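Local coordinates for phosphopantetheine attachment site family protein (Acinetobacter baumannii, PDB 4HKG), which probably serves as a free-standing peptidyl carrier protein, tethering intermediates to a phosphopantetheine arm in a secondary metabolic pathway, at residues A[8-13]-A[54-59]; A[19-24]-A[46-51]; A[63-68]-A[72-77]. All coordinates share one frame; numbering follows the deposited sequence. Where two conformers were deposited one is given.

Three small contacts illustrate how a carrier protein of only about eighty ordered residues closes its helical bundle. Interactions 1 and 2 are two points along one helix pair, 7-22 with 42-56, their centres about 13 Å apart. Interaction 3 joins the short helix 64-67 to helix 71-82. It is tied to interaction 1 by a probable hydrogen bond between Ser11 OG and Asn72 OD1 (2.7 Å), and to interaction 2 by packing of Ser49 CB against Leu65 CD1 at 4.3 Å. A bound 2-methylpentane-2,4-diol lies about 4 Å from the side chain of Leu65 in interaction 3, and an ethanediol about 6 Å from that of Glu21 in interaction 2, both probably from the crystallisation liquor.

Interaction 1: residues A[8-13]-A[54-59]; sequences AYWSAI and DLTKLE
Leu55 and Thr56, in the last turn of helix 42-56, reach across to Ile13 and Trp10 of helix 7-22, and the whole contact is apolar. Leu55 comes first: its methyl CD1 lies 3.8 Å from Ile13 CG2, the two side chains meeting at a slant. With Ile13 CG1 set anti to the carbonyl carbon (chi1 -71°), the short branch CG2 is the one that meets Leu55.

Thr56 follows and divides its labour. Its methyl CG2 presses on the far end of the Trp10 indole, 3.5 Å from CH2 and 3.8 Å from CZ3, approaching the six-membered ring obliquely. On the other side of the indole plane Tyr9 CD2 lies over the ring centre, 4.0 Å above the plane, so the tryptophan is held between a methyl and a neighbour from its own helix. The hydroxyl of Thr56 is turned to the backbone instead: OG1 accepts from Leu58 N at 3.1 Å with an N-H...O angle of 159°, which makes an ST turn, and also bonds to Leu52 O in the preceding turn. Both bonds fix the rotation of Thr56 and hence the place of its methyl. Lys57, with positive phi (67°), is the first residue past the helix, and Leu58 continues the loop.

Beyond the pair lies helix 71-82, where Val79 and Leu82 receive Trp10 and Leu82 also receives Leu58. Thus the amino-terminal part of helix 7-22, the end of helix 42-56 and helix 71-82 converge around one indole.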
# COMPACT_ATOMS: atom_id res chain seq x y z
N ALA A 8 0.06 6.93 9.74
CA ALA A 8 -0.58 7.89 8.85
C ALA A 8 0.34 8.32 7.70
O ALA A 8 -0.12 8.52 6.58
CB ALA A 8 -1.06 9.11 9.63
N TYR A 9 1.63 8.46 7.98
CA TYR A 9 2.61 8.79 6.95
C TYR A 9 2.62 7.72 5.86
O TYR A 9 2.47 8.01 4.67
CB TYR A 9 3.99 8.91 7.60
CG TYR A 9 5.11 9.31 6.68
CD1 TYR A 9 5.48 10.65 6.55
CD2 TYR A 9 5.83 8.36 5.96
CE1 TYR A 9 6.53 11.03 5.73
CE2 TYR A 9 6.88 8.73 5.14
CZ TYR A 9 7.22 10.06 5.02
OH TYR A 9 8.26 10.42 4.20
N TRP A 10 2.79 6.46 6.27
CA TRP A 10 2.84 5.39 5.28
C TRP A 10 1.49 5.16 4.61
O TRP A 10 1.43 4.82 3.43
CB TRP A 10 3.38 4.09 5.90
CG TRP A 10 4.82 4.20 6.21
CD1 TRP A 10 5.41 4.14 7.44
CD2 TRP A 10 5.88 4.42 5.27
NE1 TRP A 10 6.77 4.30 7.32
CE2 TRP A 10 7.08 4.47 6.00
CE3 TRP A 10 5.92 4.57 3.88
CZ2 TRP A 10 8.31 4.67 5.39
CZ3 TRP A 10 7.15 4.76 3.28
CH2 TRP A 10 8.32 4.82 4.03
N SER A 11 0.41 5.36 5.35
CA SER A 11 -0.91 5.23 4.76
C SER A 11 -1.11 6.24 3.62
O SER A 11 -1.63 5.89 2.56
CB SER A 11 -2.00 5.39 5.83
OG SER A 11 -3.28 5.19 5.27
N ALA A 12 -0.67 7.48 3.82
CA ALA A 12 -0.78 8.50 2.77
C ALA A 12 0.06 8.11 1.54
O ALA A 12 -0.38 8.27 0.40
CB ALA A 12 -0.37 9.86 3.30
N ILE A 13 1.26 7.61 1.77
CA ILE A 13 2.13 7.18 0.67
C ILE A 13 1.50 6.01 -0.10
O ILE A 13 1.41 6.04 -1.34
CB ILE A 13 3.56 6.86 1.17
CG1 ILE A 13 4.26 8.16 1.56
CG2 ILE A 13 4.35 6.03 0.13
CD1 ILE A 13 5.69 8.01 2.01
N ASP A 54 11.59 0.59 -3.22
CA ASP A 54 12.40 1.74 -3.63
C ASP A 54 12.41 2.82 -2.56
O ASP A 54 13.43 3.46 -2.34
CB ASP A 54 11.88 2.35 -4.94
CG ASP A 54 12.00 1.41 -6.12
OD1 ASP A 54 12.82 0.47 -6.08
OD2 ASP A 54 11.25 1.62 -7.10
N LEU A 55 11.27 3.03 -1.90
CA LEU A 55 11.15 4.09 -0.89
C LEU A 55 11.66 3.70 0.50
O LEU A 55 12.13 4.58 1.23
CB LEU A 55 9.69 4.55 -0.78
CG LEU A 55 9.01 5.10 -2.04
CD1 LEU A 55 7.54 5.42 -1.76
CD2 LEU A 55 9.73 6.33 -2.56
N THR A 56 11.57 2.42 0.86
CA THR A 56 11.85 1.98 2.24
C THR A 56 13.14 1.18 2.42
O THR A 56 13.59 0.99 3.55
CB THR A 56 10.72 1.10 2.80
OG1 THR A 56 10.71 -0.15 2.09
CG2 THR A 56 9.37 1.78 2.68
N LYS A 57 13.69 0.68 1.31
CA LYS A 57 14.86 -0.21 1.33
C LYS A 57 14.56 -1.58 1.94
O LYS A 57 15.47 -2.39 2.17
CB LYS A 57 16.07 0.43 2.04
CG LYS A 57 16.43 1.81 1.52
N LEU A 58 13.28 -1.85 2.19
CA LEU A 58 12.86 -3.16 2.68
C LEU A 58 12.64 -4.10 1.51
O LEU A 58 12.37 -3.65 0.39
CB LEU A 58 11.54 -3.03 3.44
CG LEU A 58 11.51 -2.19 4.70
CD1 LEU A 58 10.06 -1.99 5.13
CD2 LEU A 58 12.30 -2.86 5.80
N GLU A 59 12.76 -5.40 1.76
CA GLU A 59 12.32 -6.39 0.81
C GLU A 59 10.86 -6.66 1.10
O GLU A 59 10.50 -6.98 2.24
CB GLU A 59 13.13 -7.68 0.94
CG GLU A 59 12.73 -8.75 -0.05
CD GLU A 59 13.89 -9.63 -0.44
OE1 GLU A 59 13.69 -10.54 -1.27
OE2 GLU A 59 15.01 -9.41 0.08

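Interaction 2: residues A[19-24]-A[46-51]; sequences AKEMRV and LSVSGD
In the four-helix fold of carrier proteins, the carboxyl-terminal turn of helix 7-22 meets the middle of helix 42-56 through Glu21, Ser47 and Val48. Helix 42-56 starts at the GLDS sequence, whose serine in this family takes the phosphopantetheine arm.

The Glu21 chain bends at chi2 (-69°), bringing its carboxylate alongside Ser47. There Ser47 OG lies almost straight above the carboxylate plane, 3.1 Å from Glu21 CD. The two oxygens are nearly equidistant from that hydroxyl, Glu21 OE1 at 3.4 Å and OE2 at 3.3 Å, but the angles are too poor for a hydrogen bond: the serine meets the flat group over its face. Ser47 CB adds a contact of 3.3 Å with Glu21 OE2. Lower on the chain, the aliphatic part of Glu21 borders the apolar side, CG standing 4.3 Å from Val48 CG2. Asp51, one turn after Ser47, puts OD2 6.0 Å from Glu21 OE1, a like charge that may slightly raise the proton affinity of either carboxylate.

Just beyond Glu21 the helix closes with the bonding pattern of a Schellman motif: Val24 N bonds to Ala19 O, the Arg23 N to Lys20 O bond is weak, and Arg23 has positive phi. Around the contact, Glu21 and Met22 also touch Val44, an earlier turn of helix 42-56, while Leu46 and Ser49 pack on Pro62 in the loop that leads to helix 64-67.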
# COMPACT_ATOMS: atom_id res chain seq x y z
N ALA A 19 -3.73 4.79 -5.74
CA ALA A 19 -4.57 5.65 -6.57
C ALA A 19 -3.94 5.90 -7.94
O ALA A 19 -4.63 5.88 -8.96
CB ALA A 19 -4.85 6.96 -5.86
N LYS A 20 -2.63 6.13 -7.97
CA LYS A 20 -1.93 6.35 -9.23
C LYS A 20 -2.01 5.12 -10.13
O LYS A 20 -2.22 5.24 -11.34
CB LYS A 20 -0.48 6.76 -8.97
CG LYS A 20 -0.29 8.20 -8.47
CD LYS A 20 -0.14 9.20 -9.61
CE LYS A 20 0.08 10.62 -9.09
NZ LYS A 20 0.64 11.51 -10.14
N GLU A 21 -1.86 3.93 -9.54
CA GLU A 21 -1.96 2.70 -10.31
C GLU A 21 -3.39 2.44 -10.80
O GLU A 21 -3.60 1.95 -11.91
CB GLU A 21 -1.49 1.51 -9.48
CG GLU A 21 0.01 1.32 -9.51
CD GLU A 21 0.47 0.86 -10.88
OE1 GLU A 21 1.02 1.67 -11.66
OE2 GLU A 21 0.28 -0.33 -11.19
N MET A 22 -4.38 2.78 -9.98
CA MET A 22 -5.77 2.52 -10.33
C MET A 22 -6.36 3.62 -11.20
O MET A 22 -7.48 3.51 -11.69
CB MET A 22 -6.61 2.31 -9.06
CG MET A 22 -6.16 1.12 -8.20
SD MET A 22 -5.98 -0.45 -9.07
CE MET A 22 -7.68 -0.77 -9.54
N ARG A 23 -5.59 4.70 -11.39
CA ARG A 23 -5.99 5.86 -12.20
C ARG A 23 -7.24 6.56 -11.66
O ARG A 23 -8.13 6.95 -12.43
CB ARG A 23 -6.14 5.50 -13.68
CG ARG A 23 -4.91 4.81 -14.26
CD ARG A 23 -4.98 4.70 -15.78
NE ARG A 23 -4.10 3.66 -16.31
CZ ARG A 23 -2.86 3.86 -16.72
NH1 ARG A 23 -2.14 2.85 -17.20
NH2 ARG A 23 -2.32 5.07 -16.66
N VAL A 24 -7.30 6.72 -10.34
CA VAL A 24 -8.38 7.45 -9.69
C VAL A 24 -7.78 8.43 -8.67
O VAL A 24 -6.60 8.33 -8.34
CB VAL A 24 -9.36 6.50 -8.97
CG1 VAL A 24 -9.96 5.50 -9.96
CG2 VAL A 24 -8.67 5.77 -7.84
N LEU A 46 2.38 -5.91 -7.53
CA LEU A 46 3.81 -5.91 -7.82
C LEU A 46 4.36 -4.48 -7.98
O LEU A 46 5.45 -4.16 -7.46
CB LEU A 46 4.08 -6.74 -9.07
CG LEU A 46 5.52 -6.73 -9.59
CD1 LEU A 46 6.47 -7.27 -8.53
CD2 LEU A 46 5.64 -7.53 -10.88
N SER A 47 3.62 -3.62 -8.67
CA SER A 47 4.01 -2.21 -8.81
C SER A 47 4.13 -1.52 -7.45
O SER A 47 5.13 -0.86 -7.16
CB SER A 47 3.00 -1.47 -9.69
OG SER A 47 3.22 -0.07 -9.66
N VAL A 48 3.09 -1.65 -6.64
CA VAL A 48 3.05 -0.98 -5.35
C VAL A 48 4.12 -1.49 -4.40
O VAL A 48 4.84 -0.70 -3.78
CB VAL A 48 1.64 -1.10 -4.71
CG1 VAL A 48 1.64 -0.58 -3.27
CG2 VAL A 48 0.61 -0.36 -5.55
N SER A 49 4.25 -2.81 -4.27
CA SER A 49 5.26 -3.35 -3.39
C SER A 49 6.67 -3.00 -3.86
O SER A 49 7.53 -2.66 -3.04
CB SER A 49 5.08 -4.87 -3.21
OG SER A 49 5.18 -5.57 -4.44
N GLY A 50 6.91 -3.05 -5.17
CA GLY A 50 8.20 -2.70 -5.72
C GLY A 50 8.55 -1.24 -5.47
O GLY A 50 9.70 -0.89 -5.16
N ASP A 51 7.56 -0.36 -5.63
CA ASP A 51 7.76 1.05 -5.35
C ASP A 51 8.06 1.28 -3.87
O ASP A 51 8.93 2.09 -3.52
CB ASP A 51 6.56 1.88 -5.81
CG ASP A 51 6.52 2.08 -7.32
OD1 ASP A 51 7.49 1.72 -8.01
OD2 ASP A 51 5.52 2.65 -7.82

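Interaction 3: residues A[63-68]-A[72-77]; sequences TLLWDY and NALAEY
Tyr77 sends its ring back toward helix 64-67 because CG stands anti to the backbone N (chi1 176°), while Tyr68 CG lies anti to its own carbonyl carbon (chi1 -59°), and the two phenol rings come together. In the four-helix fold of carrier proteins, this contact joins the short helix 64-67 to helix 71-82 across a brief turn. The rings form an offset stack, centroids 4.6 Å apart and planes inclined by 30°. Tyr77 CB sits almost exactly over the centre of the Tyr68 ring, 3.9 Å from its centroid, in a CH-pi contact, while Tyr77 CD1 approaches Tyr68 CE2 to 3.4 Å. From the same side of the Tyr77 plane Leu64 adds a second CH-pi contact: its CD2 methyl lies over the face, off centre, 4.1 Å from the centroid. Nearer the turn, Tyr68 CB rests on Ala73 CB at 4.0 Å.

The side turned to the core is apolar. Leu65 also touches Phe35 and Leu40, in the long loop between helices 7-22 and 42-56, and Leu74 reaches Ile14 of helix 7-22. Leu74 spreads its two methyls between neighbouring leucines: CD1 lies 4.1 Å from Leu64 CB, and CD2 4.0 Å from Leu65 CD1.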
# COMPACT_ATOMS: atom_id res chain seq x y z
N THR A 63 2.70 -10.40 -2.28
CA THR A 63 1.72 -11.09 -1.45
C THR A 63 1.47 -10.40 -0.11
O THR A 63 0.54 -10.75 0.60
CB THR A 63 2.09 -12.57 -1.21
OG1 THR A 63 3.46 -12.65 -0.84
CG2 THR A 63 1.86 -13.39 -2.48
N LEU A 64 2.30 -9.41 0.25
CA LEU A 64 1.99 -8.60 1.43
C LEU A 64 0.65 -7.89 1.27
O LEU A 64 -0.02 -7.59 2.27
CB LEU A 64 3.08 -7.58 1.72
CG LEU A 64 4.36 -8.16 2.32
CD1 LEU A 64 5.43 -7.08 2.37
CD2 LEU A 64 4.13 -8.74 3.72
N LEU A 65 0.23 -7.61 0.03
CA LEU A 65 -1.06 -6.97 -0.18
C LEU A 65 -2.21 -7.95 -0.03
O LEU A 65 -3.36 -7.55 0.05
CB LEU A 65 -1.14 -6.23 -1.52
CG LEU A 65 -0.45 -4.85 -1.56
CD1 LEU A 65 1.07 -4.95 -1.68
CD2 LEU A 65 -1.03 -4.00 -2.69
N TRP A 66 -1.90 -9.25 0.01
CA TRP A 66 -2.87 -10.27 0.40
C TRP A 66 -2.90 -10.41 1.93
O TRP A 66 -3.97 -10.46 2.54
CB TRP A 66 -2.53 -11.61 -0.26
CG TRP A 66 -3.45 -12.75 0.08
CD1 TRP A 66 -3.28 -13.67 1.07
CD2 TRP A 66 -4.66 -13.11 -0.60
NE1 TRP A 66 -4.32 -14.57 1.06
CE2 TRP A 66 -5.17 -14.25 0.05
CE3 TRP A 66 -5.36 -12.57 -1.69
CZ2 TRP A 66 -6.36 -14.86 -0.36
CZ3 TRP A 66 -6.53 -13.18 -2.09
CH2 TRP A 66 -7.02 -14.31 -1.43
N ASP A 67 -1.72 -10.48 2.53
CA ASP A 67 -1.59 -10.69 3.97
C ASP A 67 -2.09 -9.49 4.77
O ASP A 67 -2.60 -9.65 5.89
CB ASP A 67 -0.12 -10.92 4.33
CG ASP A 67 0.45 -12.18 3.70
OD1 ASP A 67 -0.33 -13.04 3.21
OD2 ASP A 67 1.69 -12.31 3.71
N TYR A 68 -1.90 -8.30 4.21
CA TYR A 68 -2.29 -7.03 4.82
C TYR A 68 -3.13 -6.31 3.77
O TYR A 68 -2.63 -5.48 3.03
CB TYR A 68 -1.05 -6.22 5.23
CG TYR A 68 -0.21 -6.98 6.22
CD1 TYR A 68 -0.54 -6.98 7.56
CD2 TYR A 68 0.88 -7.75 5.80
CE1 TYR A 68 0.20 -7.68 8.48
CE2 TYR A 68 1.63 -8.47 6.72
CZ TYR A 68 1.28 -8.42 8.06
OH TYR A 68 2.02 -9.14 8.98
N ASN A 72 -4.42 0.72 5.11
CA ASN A 72 -4.06 0.91 6.51
C ASN A 72 -3.38 -0.32 7.12
O ASN A 72 -2.49 -0.18 7.96
CB ASN A 72 -5.27 1.33 7.34
CG ASN A 72 -5.52 2.82 7.30
OD1 ASN A 72 -4.59 3.61 7.09
ND2 ASN A 72 -6.76 3.22 7.49
N ALA A 73 -3.78 -1.52 6.71
CA ALA A 73 -3.15 -2.74 7.23
C ALA A 73 -1.70 -2.82 6.74
O ALA A 73 -0.79 -3.17 7.50
CB ALA A 73 -3.93 -3.98 6.84
N LEU A 74 -1.49 -2.47 5.47
CA LEU A 74 -0.14 -2.47 4.93
C LEU A 74 0.72 -1.39 5.58
O LEU A 74 1.89 -1.61 5.87
CB LEU A 74 -0.17 -2.33 3.40
CG LEU A 74 1.18 -2.49 2.68
CD1 LEU A 74 1.79 -3.87 2.91
CD2 LEU A 74 0.99 -2.21 1.20
N ALA A 75 0.13 -0.22 5.84
CA ALA A 75 0.84 0.85 6.54
C ALA A 75 1.28 0.41 7.92
O ALA A 75 2.41 0.69 8.34
CB ALA A 75 -0.03 2.09 6.64
N GLU A 76 0.39 -0.28 8.63
CA GLU A 76 0.69 -0.82 9.95
C GLU A 76 1.89 -1.75 9.88
O GLU A 76 2.79 -1.71 10.72
CB GLU A 76 -0.53 -1.55 10.52
CG GLU A 76 -0.31 -2.18 11.88
CD GLU A 76 -0.65 -1.25 13.02
OE1 GLU A 76 -1.28 -0.20 12.76
OE2 GLU A 76 -0.31 -1.57 14.17
N TYR A 77 1.90 -2.61 8.86
CA TYR A 77 3.01 -3.54 8.65
C TYR A 77 4.34 -2.80 8.44
O TYR A 77 5.35 -3.15 9.05
CB TYR A 77 2.72 -4.49 7.49
CG TYR A 77 3.86 -5.42 7.18
CD1 TYR A 77 4.11 -6.52 7.97
CD2 TYR A 77 4.71 -5.18 6.10
CE1 TYR A 77 5.16 -7.37 7.70
CE2 TYR A 77 5.77 -6.02 5.82
CZ TYR A 77 5.99 -7.12 6.63
OH TYR A 77 7.03 -7.97 6.37